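Local coordinates for protein glycerophosphodiester phosphodiesterase (PDB 3CH0) that belongs to the glycerophosphoryl diester phosphodiesterase family, whose members are built on a TIM-barrel fold, at residues I94-K99 with A112-F117. Numbering follows the deposited sequence.
Sequences IDVGMK and AVKPLF. With EDO (1,2-ethanediol), chain G.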
ATOM      1  N   ILE A  94       1.401 -20.593   3.562  1.00 14.05           N
ATOM      2  CA  ILE A  94       0.278 -20.584   2.648  1.00 13.81           C
ATOM      3  C   ILE A  94       0.682 -19.818   1.369  1.00 13.03           C
ATOM      4  O   ILE A  94       1.125 -18.635   1.420  1.00 14.67           O
ATOM      5  CB  ILE A  94      -0.941 -19.913   3.318  1.00 12.66           C
ATOM      6  CG1 ILE A  94      -1.412 -20.775   4.518  1.00 17.20           C
ATOM      7  CG2 ILE A  94      -2.055 -19.739   2.332  1.00 13.41           C
ATOM      8  CD1 ILE A  94      -2.364 -20.113   5.525  1.00 18.22           C
ATOM      9  N   ASP A  95       0.583 -20.492   0.227  1.00 11.92           N
ATOM     10  CA  ASP A  95       0.927 -19.863  -1.007  1.00 10.92           C
ATOM     11  C   ASP A  95      -0.075 -18.802  -1.424  1.00 14.37           C
ATOM     12  O   ASP A  95      -1.302 -19.050  -1.405  1.00 12.76           O
ATOM     13  CB  ASP A  95       1.021 -20.908  -2.106  1.00 12.33           C
ATOM     14  CG  ASP A  95       1.452 -20.306  -3.419  1.00 11.37           C
ATOM     15  OD1 ASP A  95       2.705 -20.223  -3.652  1.00 12.02           O
ATOM     16  OD2 ASP A  95       0.606 -19.860  -4.190  1.00 12.31           O
ATOM     17  N   VAL A  96       0.462 -17.638  -1.815  1.00 12.89           N
ATOM     18  CA  VAL A  96      -0.319 -16.545  -2.396  1.00 11.14           C
ATOM     19  C   VAL A  96       0.242 -16.061  -3.724  1.00 12.09           C
ATOM     20  O   VAL A  96       0.162 -14.871  -4.067  1.00 11.25           O
ATOM     21  CB  VAL A  96      -0.431 -15.397  -1.371  1.00 11.53           C
ATOM     22  CG1 VAL A  96      -1.303 -15.857  -0.165  1.00 11.90           C
ATOM     23  CG2 VAL A  96       0.943 -14.889  -0.992  1.00 12.50           C
ATOM     24  N   GLY A  97       0.806 -16.981  -4.508  1.00 12.39           N
ATOM     25  CA  GLY A  97       1.321 -16.601  -5.797  1.00 10.07           C
ATOM     26  C   GLY A  97       0.999 -17.458  -7.021  1.00 12.57           C
ATOM     27  O   GLY A  97       1.078 -17.010  -8.174  1.00 11.60           O
HETATM   28  N   MSE A  98       0.657 -18.719  -6.758  1.00 12.78           N
HETATM   29  CA  MSE A  98       0.423 -19.647  -7.866  1.00 13.70           C
HETATM   30  C   MSE A  98      -0.967 -19.664  -8.454  1.00 13.42           C
HETATM   31  O   MSE A  98      -1.193 -20.175  -9.564  1.00 14.35           O
HETATM   32  CB  MSE A  98       0.764 -21.078  -7.418  1.00 13.10           C
HETATM   33  CG  MSE A  98       2.216 -21.289  -7.175  1.00 13.36           C
HETATM   34 SE   MSE A  98       3.355 -21.042  -8.791  0.75 15.16          SE
HETATM   35  CE  MSE A  98       2.543 -22.405  -9.978  1.00 20.73           C
ATOM     36  N   LYS A  99      -1.936 -19.174  -7.693  1.00 14.40           N
ATOM     37  CA  LYS A  99      -3.284 -19.078  -8.212  1.00 15.13           C
ATOM     38  C   LYS A  99      -3.437 -17.972  -9.235  1.00 15.34           C
ATOM     39  O   LYS A  99      -2.996 -16.854  -9.039  1.00 15.84           O
ATOM     40  CB  LYS A  99      -4.302 -18.845  -7.091  1.00 17.07           C
ATOM     41  CG  LYS A  99      -5.754 -18.991  -7.525  1.00 15.01           C
ATOM     42  CD  LYS A  99      -6.658 -18.885  -6.306  1.00 16.80           C
ATOM     43  CE  LYS A  99      -8.108 -19.248  -6.542  1.00 22.52           C
ATOM     44  NZ  LYS A  99      -8.838 -19.267  -5.234  1.00 16.07           N
ATOM     45  N   ALA A 112       4.921 -18.018  -3.680  1.00 12.44           N
ATOM     46  CA  ALA A 112       5.162 -16.885  -2.816  1.00 11.68           C
ATOM     47  C   ALA A 112       4.343 -16.994  -1.584  1.00 12.22           C
ATOM     48  O   ALA A 112       3.292 -17.627  -1.622  1.00 12.52           O
ATOM     49  CB  ALA A 112       4.832 -15.591  -3.570  1.00 11.92           C
ATOM     50  N   VAL A 113       4.838 -16.391  -0.515  1.00 12.09           N
ATOM     51  CA  VAL A 113       4.097 -16.315   0.725  1.00 12.50           C
ATOM     52  C   VAL A 113       3.994 -14.873   1.169  1.00 11.00           C
ATOM     53  O   VAL A 113       4.666 -14.011   0.642  1.00 10.56           O
ATOM     54  CB  VAL A 113       4.697 -17.223   1.818  1.00 14.42           C
ATOM     55  CG1 VAL A 113       4.778 -18.684   1.268  1.00 13.49           C
ATOM     56  CG2 VAL A 113       6.081 -16.696   2.284  1.00 12.81           C
ATOM     57  N   LYS A 114       3.119 -14.624   2.140  1.00 11.85           N
ATOM     58  CA  LYS A 114       3.034 -13.285   2.748  1.00 12.55           C
ATOM     59  C   LYS A 114       4.201 -13.059   3.674  1.00 12.09           C
ATOM     60  O   LYS A 114       4.369 -13.822   4.668  1.00 10.34           O
ATOM     61  CB  LYS A 114       1.730 -13.171   3.554  1.00 11.67           C
ATOM     62  CG  LYS A 114       0.482 -13.319   2.722  1.00 12.56           C
ATOM     63  CD  LYS A 114      -0.781 -13.082   3.548  1.00 11.89           C
ATOM     64  CE  LYS A 114      -2.050 -13.136   2.751  1.00 13.11           C
ATOM     65  NZ  LYS A 114      -2.328 -11.989   1.879  1.00 10.49           N
ATOM     66  N   PRO A 115       5.042 -12.048   3.368  1.00  9.99           N
ATOM     67  CA  PRO A 115       6.251 -11.805   4.182  1.00  9.53           C
ATOM     68  C   PRO A 115       5.960 -10.927   5.395  1.00 12.62           C
ATOM     69  O   PRO A 115       4.986 -10.177   5.424  1.00 13.55           O
ATOM     70  CB  PRO A 115       7.177 -11.087   3.198  1.00 13.67           C
ATOM     71  CG  PRO A 115       6.180 -10.248   2.358  1.00 12.09           C
ATOM     72  CD  PRO A 115       4.936 -11.083   2.247  1.00 11.06           C
ATOM     73  N   LEU A 116       6.865 -10.952   6.359  1.00 11.32           N
ATOM     74  CA  LEU A 116       6.879  -9.965   7.391  1.00 13.08           C
ATOM     75  C   LEU A 116       7.301  -8.611   6.803  1.00 11.81           C
ATOM     76  O   LEU A 116       8.177  -8.477   5.895  1.00 11.94           O
ATOM     77  CB  LEU A 116       7.882 -10.349   8.476  1.00 13.55           C
ATOM     78  CG  LEU A 116       7.554 -11.605   9.261  1.00 16.12           C
ATOM     79  CD1 LEU A 116       8.783 -12.092  10.022  1.00 18.68           C
ATOM     80  CD2 LEU A 116       6.409 -11.343  10.223  1.00 15.88           C
ATOM     81  N   PHE A 117       6.746  -7.558   7.397  1.00 11.61           N
ATOM     82  CA  PHE A 117       7.157  -6.208   7.125  1.00 10.38           C
ATOM     83  C   PHE A 117       8.692  -6.052   7.299  1.00 11.66           C
ATOM     84  O   PHE A 117       9.387  -5.442   6.503  1.00 11.62           O
ATOM     85  CB  PHE A 117       6.404  -5.250   8.083  1.00 10.20           C
ATOM     86  CG  PHE A 117       6.663  -3.764   7.923  1.00 11.30           C
ATOM     87  CD1 PHE A 117       6.924  -3.133   6.726  1.00 11.13           C
ATOM     88  CD2 PHE A 117       6.536  -2.946   9.051  1.00 10.56           C
ATOM     89  CE1 PHE A 117       7.086  -1.744   6.682  1.00 10.68           C
ATOM     90  CE2 PHE A 117       6.663  -1.565   8.994  1.00 11.51           C
ATOM     91  CZ  PHE A 117       6.968  -0.978   7.823  1.00 13.89           C
TER
HETATM   92  C1  EDO G 277       0.709 -24.037   0.270  1.00 41.62           C
HETATM   93  O1  EDO G 277      -0.490 -23.289   0.571  1.00 31.49           O
HETATM   94  C2  EDO G 277       0.564 -25.553   0.460  1.00 45.83           C
HETATM   95  O2  EDO G 277       1.850 -26.218   0.549  1.00 45.00           O
HETATM   96  O   HOH W   1       1.342 -16.595   3.153  1.00 11.76           O
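Val-96 N gives a nearly straight hydrogen bond to Ala-112 O, 2.8 Å long. Ala-112 N in turn donates to Asp-95 OD1 at 3.1 Å. Ala-112 is thus gripped through both backbone polar groups, one by main chain and one by a carboxylate. Its N-H meets OD1 from above the carboxylate plane, about 40° out of it. Asp-95 CA lies 3.3 Å from Ala-112 O and adds a CA-H...O contact. CG of Asp-95, anti to its own backbone N (chi1 -177°), stands on the side of the carbonyl carbon, where the carboxylate can meet the N-H groups of the residues that follow. Asp-95 OD2 accepts from Met-98 N at 2.8 Å through the syn lone pair of OD2. It also accepts from Gly-97 N, which lies above the carboxylate plane, and this bond closes an Asx turn. These two bonds and the one from Ala-112 hold the carboxylate in place.

Both segments belong to the long loop between the short helix 88-91 and helix 117-127, part of the excursion that leads to strand 132-137 of the TIM barrel. Leu-116 is the N-cap residue of helix 117-127. A water bridges the segments, donating to Ile-94 O and accepting from Lys-114 N. Val-113 CG1 packs 3.7 Å from Ile-94 O. Val-96 CG2 lies 3.7 Å from Val-113 C. The side chains of Val-96 and Lys-114 cross at about a right angle, with CG1 of the valine 4.1 Å from CE of the lysine. The lysine chain bends at chi4 (-74°), and NZ bonds to Ser-55 OG. Further out, Tyr-88 OH bonds to Lys-114 O, and Lys-109 NZ bonds to Gly-97 O. An ethanediol accepts from Asp-95 N through O1.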